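Local atomic coordinates of VP1 (PDB entry 4FMH), a protein that forms the pentameric units of the Merkel cell polyomavirus capsid and binds sialylated glycans, a step required for infection. Residues B[65-73]-B[189-200]. Numbering follows the deposited sequence.
Sequences ENLPAYSVA and LDKDGNYPIEVW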
ATOM      1  N   GLU B  65     -14.242  31.511   0.090  1.00 17.98           N
ATOM      2  CA  GLU B  65     -12.922  31.204  -0.469  1.00 17.12           C
ATOM      3  C   GLU B  65     -12.247  30.024   0.233  1.00 15.90           C
ATOM      4  O   GLU B  65     -11.272  29.481  -0.272  1.00 15.74           O
ATOM      5  CB  GLU B  65     -12.012  32.433  -0.435  1.00 17.49           C
ATOM      6  CG  GLU B  65     -12.385  33.540  -1.429  1.00 21.16           C
ATOM      7  CD  GLU B  65     -13.589  34.381  -1.008  1.00 27.11           C
ATOM      8  OE1 GLU B  65     -13.977  34.363   0.187  1.00 24.06           O
ATOM      9  OE2 GLU B  65     -14.151  35.068  -1.888  1.00 30.43           O
ATOM     10  N   ASN B  66     -12.787  29.628   1.386  1.00 15.06           N
ATOM     11  CA  ASN B  66     -12.244  28.511   2.157  1.00 14.69           C
ATOM     12  C   ASN B  66     -13.080  27.238   2.078  1.00 14.47           C
ATOM     13  O   ASN B  66     -12.900  26.308   2.880  1.00 13.51           O
ATOM     14  CB  ASN B  66     -12.016  28.929   3.610  1.00 15.06           C
ATOM     15  CG  ASN B  66     -10.723  29.706   3.793  1.00 17.93           C
ATOM     16  OD1 ASN B  66      -9.934  29.855   2.855  1.00 18.80           O
ATOM     17  ND2 ASN B  66     -10.503  30.209   4.999  1.00 18.45           N
ATOM     18  N   LEU B  67     -13.970  27.193   1.086  1.00 13.55           N
ATOM     19  CA  LEU B  67     -14.901  26.088   0.926  1.00 12.91           C
ATOM     20  C   LEU B  67     -14.809  25.449  -0.474  1.00 13.10           C
ATOM     21  O   LEU B  67     -15.631  25.762  -1.359  1.00 13.00           O
ATOM     22  CB  LEU B  67     -16.334  26.563   1.240  1.00 13.37           C
ATOM     23  CG  LEU B  67     -16.576  27.118   2.660  1.00 15.24           C
ATOM     24  CD1 LEU B  67     -17.922  27.835   2.784  1.00 14.89           C
ATOM     25  CD2 LEU B  67     -16.440  26.023   3.737  1.00 12.93           C
ATOM     26  N   PRO B  68     -13.803  24.558  -0.686  1.00 12.23           N
ATOM     27  CA  PRO B  68     -13.720  23.826  -1.953  1.00 10.82           C
ATOM     28  C   PRO B  68     -15.044  23.133  -2.257  1.00 10.96           C
ATOM     29  O   PRO B  68     -15.700  22.589  -1.355  1.00 12.28           O
ATOM     30  CB  PRO B  68     -12.602  22.799  -1.703  1.00 10.55           C
ATOM     31  CG  PRO B  68     -11.724  23.466  -0.686  1.00 13.19           C
ATOM     32  CD  PRO B  68     -12.684  24.215   0.217  1.00 10.20           C
ATOM     33  N   ALA B  69     -15.440  23.183  -3.521  1.00 11.04           N
ATOM     34  CA  ALA B  69     -16.737  22.684  -3.939  1.00 11.28           C
ATOM     35  C   ALA B  69     -16.572  21.725  -5.116  1.00 11.67           C
ATOM     36  O   ALA B  69     -15.521  21.700  -5.759  1.00 12.25           O
ATOM     37  CB  ALA B  69     -17.651  23.861  -4.312  1.00 11.34           C
ATOM     38  N   TYR B  70     -17.603  20.923  -5.370  1.00 13.03           N
ATOM     39  CA  TYR B  70     -17.606  19.992  -6.489  1.00 13.28           C
ATOM     40  C   TYR B  70     -17.602  20.717  -7.825  1.00 13.46           C
ATOM     41  O   TYR B  70     -18.169  21.810  -7.958  1.00 13.91           O
ATOM     42  CB  TYR B  70     -18.818  19.056  -6.408  1.00 13.55           C
ATOM     43  CG  TYR B  70     -18.712  18.044  -5.288  1.00 15.48           C
ATOM     44  CD1 TYR B  70     -17.938  16.882  -5.434  1.00 11.75           C
ATOM     45  CD2 TYR B  70     -19.363  18.257  -4.071  1.00 14.12           C
ATOM     46  CE1 TYR B  70     -17.829  15.958  -4.395  1.00 13.43           C
ATOM     47  CE2 TYR B  70     -19.258  17.349  -3.033  1.00 16.33           C
ATOM     48  CZ  TYR B  70     -18.493  16.202  -3.193  1.00 16.13           C
ATOM     49  OH  TYR B  70     -18.404  15.307  -2.142  1.00 14.46           O
ATOM     50  N   SER B  71     -16.938  20.115  -8.804  1.00 13.26           N
ATOM     51  CA  SER B  71     -17.046  20.565 -10.183  1.00 13.65           C
ATOM     52  C   SER B  71     -18.150  19.761 -10.834  1.00 13.23           C
ATOM     53  O   SER B  71     -18.339  18.589 -10.507  1.00 10.67           O
ATOM     54  CB  SER B  71     -15.734  20.366 -10.950  1.00 13.88           C
ATOM     55  OG  SER B  71     -14.734  21.232 -10.455  1.00 15.76           O
ATOM     56  N   VAL B  72     -18.885  20.395 -11.744  1.00 13.66           N
ATOM     57  CA  VAL B  72     -19.940  19.702 -12.482  1.00 16.34           C
ATOM     58  C   VAL B  72     -20.234  20.376 -13.822  1.00 16.32           C
ATOM     59  O   VAL B  72     -20.193  21.606 -13.947  1.00 15.86           O
ATOM     60  CB  VAL B  72     -21.238  19.483 -11.620  1.00 17.03           C
ATOM     61  CG1 VAL B  72     -21.634  20.739 -10.886  1.00 19.56           C
ATOM     62  CG2 VAL B  72     -22.404  18.956 -12.461  1.00 19.11           C
ATOM     63  N   ALA B  73     -20.485  19.547 -14.828  1.00 16.42           N
ATOM     64  CA  ALA B  73     -20.977  20.019 -16.117  1.00 17.09           C
ATOM     65  C   ALA B  73     -22.082  19.104 -16.616  1.00 17.96           C
ATOM     66  O   ALA B  73     -22.063  17.895 -16.358  1.00 15.85           O
ATOM     67  CB  ALA B  73     -19.841  20.097 -17.142  1.00 17.03           C
ATOM     68  N   LEU B 189     -26.506  17.656  -7.168  1.00 16.05           N
ATOM     69  CA  LEU B 189     -25.338  18.393  -7.653  1.00 17.49           C
ATOM     70  C   LEU B 189     -25.624  18.975  -9.039  1.00 17.99           C
ATOM     71  O   LEU B 189     -25.369  18.345 -10.074  1.00 16.89           O
ATOM     72  CB  LEU B 189     -24.082  17.507  -7.647  1.00 15.48           C
ATOM     73  CG  LEU B 189     -22.738  18.113  -8.075  1.00 18.06           C
ATOM     74  CD1 LEU B 189     -22.409  19.417  -7.329  1.00 15.42           C
ATOM     75  CD2 LEU B 189     -21.637  17.098  -7.886  1.00 13.41           C
ATOM     76  N   ASP B 190     -26.171  20.184  -9.045  1.00 20.98           N
ATOM     77  CA  ASP B 190     -26.665  20.786 -10.281  1.00 23.01           C
ATOM     78  C   ASP B 190     -26.032  22.146 -10.591  1.00 23.67           C
ATOM     79  O   ASP B 190     -26.451  22.834 -11.525  1.00 23.87           O
ATOM     80  CB  ASP B 190     -28.198  20.887 -10.243  1.00 24.07           C
ATOM     81  CG  ASP B 190     -28.715  21.688  -9.050  1.00 27.57           C
ATOM     82  OD1 ASP B 190     -27.927  22.421  -8.411  1.00 29.93           O
ATOM     83  OD2 ASP B 190     -29.925  21.584  -8.751  1.00 31.92           O
ATOM     84  N   LYS B 191     -25.023  22.524  -9.808  1.00 22.71           N
ATOM     85  CA  LYS B 191     -24.360  23.812  -9.979  1.00 24.42           C
ATOM     86  C   LYS B 191     -22.869  23.710  -9.675  1.00 23.24           C
ATOM     87  O   LYS B 191     -22.476  23.309  -8.575  1.00 20.94           O
ATOM     88  CB  LYS B 191     -25.010  24.852  -9.074  1.00 26.71           C
ATOM     89  CG  LYS B 191     -24.823  26.296  -9.511  1.00 33.65           C
ATOM     90  CD  LYS B 191     -25.169  27.258  -8.367  1.00 39.21           C
ATOM     91  CE  LYS B 191     -26.675  27.455  -8.148  1.00 42.06           C
ATOM     92  NZ  LYS B 191     -27.462  26.225  -7.831  1.00 41.79           N
ATOM     93  N   ASP B 192     -22.056  24.079 -10.663  1.00 23.74           N
ATOM     94  CA  ASP B 192     -20.593  24.052 -10.567  1.00 23.53           C
ATOM     95  C   ASP B 192     -20.103  25.029  -9.509  1.00 23.74           C
ATOM     96  O   ASP B 192     -20.520  26.188  -9.481  1.00 24.45           O
ATOM     97  CB  ASP B 192     -19.989  24.389 -11.938  1.00 24.77           C
ATOM     98  CG  ASP B 192     -18.474  24.324 -11.957  1.00 26.41           C
ATOM     99  OD1 ASP B 192     -17.914  23.213 -11.827  1.00 28.19           O
ATOM    100  OD2 ASP B 192     -17.840  25.386 -12.139  1.00 26.66           O
ATOM    101  N   GLY B 193     -19.232  24.545  -8.625  1.00 23.49           N
ATOM    102  CA  GLY B 193     -18.594  25.387  -7.616  1.00 23.36           C
ATOM    103  C   GLY B 193     -19.486  25.978  -6.538  1.00 23.72           C
ATOM    104  O   GLY B 193     -19.137  27.007  -5.956  1.00 25.02           O
ATOM    105  N   ASN B 194     -20.618  25.331  -6.249  1.00 21.93           N
ATOM    106  CA  ASN B 194     -21.551  25.825  -5.227  1.00 21.03           C
ATOM    107  C   ASN B 194     -21.958  24.856  -4.116  1.00 18.70           C
ATOM    108  O   ASN B 194     -22.655  25.245  -3.173  1.00 18.09           O
ATOM    109  CB  ASN B 194     -22.806  26.410  -5.878  1.00 23.58           C
ATOM    110  CG  ASN B 194     -22.775  27.916  -5.929  1.00 30.58           C
ATOM    111  OD1 ASN B 194     -23.156  28.591  -4.966  1.00 32.34           O
ATOM    112  ND2 ASN B 194     -22.320  28.461  -7.056  1.00 37.43           N
ATOM    113  N   TYR B 195     -21.532  23.603  -4.225  1.00 16.43           N
ATOM    114  CA  TYR B 195     -21.844  22.615  -3.210  1.00 15.04           C
ATOM    115  C   TYR B 195     -20.538  22.243  -2.517  1.00 14.34           C
ATOM    116  O   TYR B 195     -19.703  21.566  -3.118  1.00 14.13           O
ATOM    117  CB  TYR B 195     -22.508  21.388  -3.843  1.00 14.69           C
ATOM    118  CG  TYR B 195     -23.928  21.646  -4.301  1.00 14.36           C
ATOM    119  CD1 TYR B 195     -24.193  22.142  -5.576  1.00 15.01           C
ATOM    120  CD2 TYR B 195     -25.004  21.399  -3.451  1.00 15.23           C
ATOM    121  CE1 TYR B 195     -25.504  22.386  -5.998  1.00 16.24           C
ATOM    122  CE2 TYR B 195     -26.317  21.637  -3.857  1.00 16.30           C
ATOM    123  CZ  TYR B 195     -26.556  22.132  -5.131  1.00 19.96           C
ATOM    124  OH  TYR B 195     -27.849  22.370  -5.536  1.00 19.45           O
ATOM    125  N   PRO B 196     -20.336  22.724  -1.270  1.00 13.46           N
ATOM    126  CA  PRO B 196     -19.054  22.462  -0.600  1.00 12.05           C
ATOM    127  C   PRO B 196     -18.828  20.982  -0.318  1.00 12.12           C
ATOM    128  O   PRO B 196     -19.733  20.270   0.127  1.00 12.10           O
ATOM    129  CB  PRO B 196     -19.159  23.248   0.714  1.00 11.89           C
ATOM    130  CG  PRO B 196     -20.205  24.320   0.441  1.00 12.62           C
ATOM    131  CD  PRO B 196     -21.194  23.626  -0.478  1.00 12.71           C
ATOM    132  N   ILE B 197     -17.608  20.544  -0.587  1.00 11.79           N
ATOM    133  CA  ILE B 197     -17.182  19.185  -0.328  1.00 11.56           C
ATOM    134  C   ILE B 197     -17.324  18.805   1.156  1.00 12.40           C
ATOM    135  O   ILE B 197     -17.761  17.689   1.471  1.00 12.21           O
ATOM    136  CB  ILE B 197     -15.742  18.982  -0.839  1.00 11.56           C
ATOM    137  CG1 ILE B 197     -15.711  19.134  -2.371  1.00 10.89           C
ATOM    138  CG2 ILE B 197     -15.164  17.630  -0.382  1.00 10.44           C
ATOM    139  CD1 ILE B 197     -14.318  19.449  -2.940  1.00 11.15           C
ATOM    140  N   GLU B 198     -16.990  19.731   2.061  1.00 10.98           N
ATOM    141  CA  GLU B 198     -17.048  19.441   3.500  1.00 11.41           C
ATOM    142  C   GLU B 198     -18.485  19.334   4.030  1.00 11.57           C
ATOM    143  O   GLU B 198     -18.707  18.970   5.189  1.00 12.43           O
ATOM    144  CB  GLU B 198     -16.241  20.469   4.312  1.00 11.20           C
ATOM    145  CG  GLU B 198     -16.960  21.812   4.550  1.00 12.18           C
ATOM    146  CD  GLU B 198     -16.206  22.699   5.540  1.00 16.37           C
ATOM    147  OE1 GLU B 198     -14.977  22.847   5.383  1.00 15.38           O
ATOM    148  OE2 GLU B 198     -16.839  23.246   6.470  1.00 16.95           O
ATOM    149  N   VAL B 199     -19.457  19.647   3.179  1.00 12.21           N
ATOM    150  CA  VAL B 199     -20.859  19.560   3.569  1.00 11.58           C
ATOM    151  C   VAL B 199     -21.570  18.375   2.906  1.00 11.96           C
ATOM    152  O   VAL B 199     -22.442  17.756   3.516  1.00 13.04           O
ATOM    153  CB  VAL B 199     -21.626  20.861   3.228  1.00 12.14           C
ATOM    154  CG1 VAL B 199     -23.110  20.707   3.550  1.00 10.71           C
ATOM    155  CG2 VAL B 199     -21.034  22.050   3.973  1.00 11.66           C
ATOM    156  N   TRP B 200     -21.198  18.082   1.659  1.00 12.19           N
ATOM    157  CA  TRP B 200     -21.960  17.161   0.800  1.00 12.15           C
ATOM    158  C   TRP B 200     -21.127  15.984   0.317  1.00 12.14           C
ATOM    159  O   TRP B 200     -19.982  16.152  -0.121  1.00 13.24           O
ATOM    160  CB  TRP B 200     -22.487  17.898  -0.433  1.00 11.33           C
ATOM    161  CG  TRP B 200     -23.392  19.056  -0.145  1.00 11.82           C
ATOM    162  CD1 TRP B 200     -23.086  20.379  -0.252  1.00 11.38           C
ATOM    163  CD2 TRP B 200     -24.756  18.992   0.292  1.00 12.42           C
ATOM    164  NE1 TRP B 200     -24.169  21.148   0.100  1.00 12.22           N
ATOM    165  CE2 TRP B 200     -25.211  20.323   0.429  1.00 12.06           C
ATOM    166  CE3 TRP B 200     -25.639  17.940   0.574  1.00 12.93           C
ATOM    167  CZ2 TRP B 200     -26.518  20.635   0.837  1.00 12.81           C
ATOM    168  CZ3 TRP B 200     -26.933  18.249   0.990  1.00 13.06           C
ATOM    169  CH2 TRP B 200     -27.355  19.589   1.120  1.00 14.12           C
TER
HETATM  170  O   HOH W   1     -13.460  23.290   3.310  1.00 21.36           O
HETATM  171  O   HOH W   2     -15.636  22.446   1.466  1.00  8.24           O
HETATM  172  O   HOH W   3     -20.636  22.386  -6.715  1.00  9.70           O
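With chi1 at -71°, Y70 holds CG beside its backbone N and turns its ring against the 189-200 loop; I197, with CG1 anti to its carbonyl carbon (chi1 -65°), sets that methylene over the ring. This is a CH-pi contact in the jelly-roll part of VP1 that this chain represents, where the chain entering strand 71-76 meets the loop between strands 186-189 and 200-202. I197 CG1 stands 4.0 Å from the Y70 ring centroid, almost on the normal. At the ring's edge Y70 OH donates to W200 O over 2.7 Å; the same hydroxyl also hydrogen-bonds Y132 OH, and S105 OG of a second subunit hydrogen-bonds W200 O, so a neighbouring subunit shares this carbonyl. L189 crosses the tyrosine at about a right angle, both its methyls against Y70 CB.

The backbones join in a single beta bridge, A69 with P196. I197 N gives its hydrogen to P68 O at 2.9 Å, and Y70 N hydrogen-bonds Y195 O at 3.1 Å. Farther along, the type II turn K191 to N194 brings G193 N to Y70 O, 3.0 Å away. Y70 O also accepts from water 3, which donates to K191 O as well and accepts from Y195 N, linking the turn to Y70 and to Y195. D192 divides its carboxylate: OD2 makes a salt bridge with R31 NE, while OD1 turns its anti lone pair to V72 N at 3.0 Å.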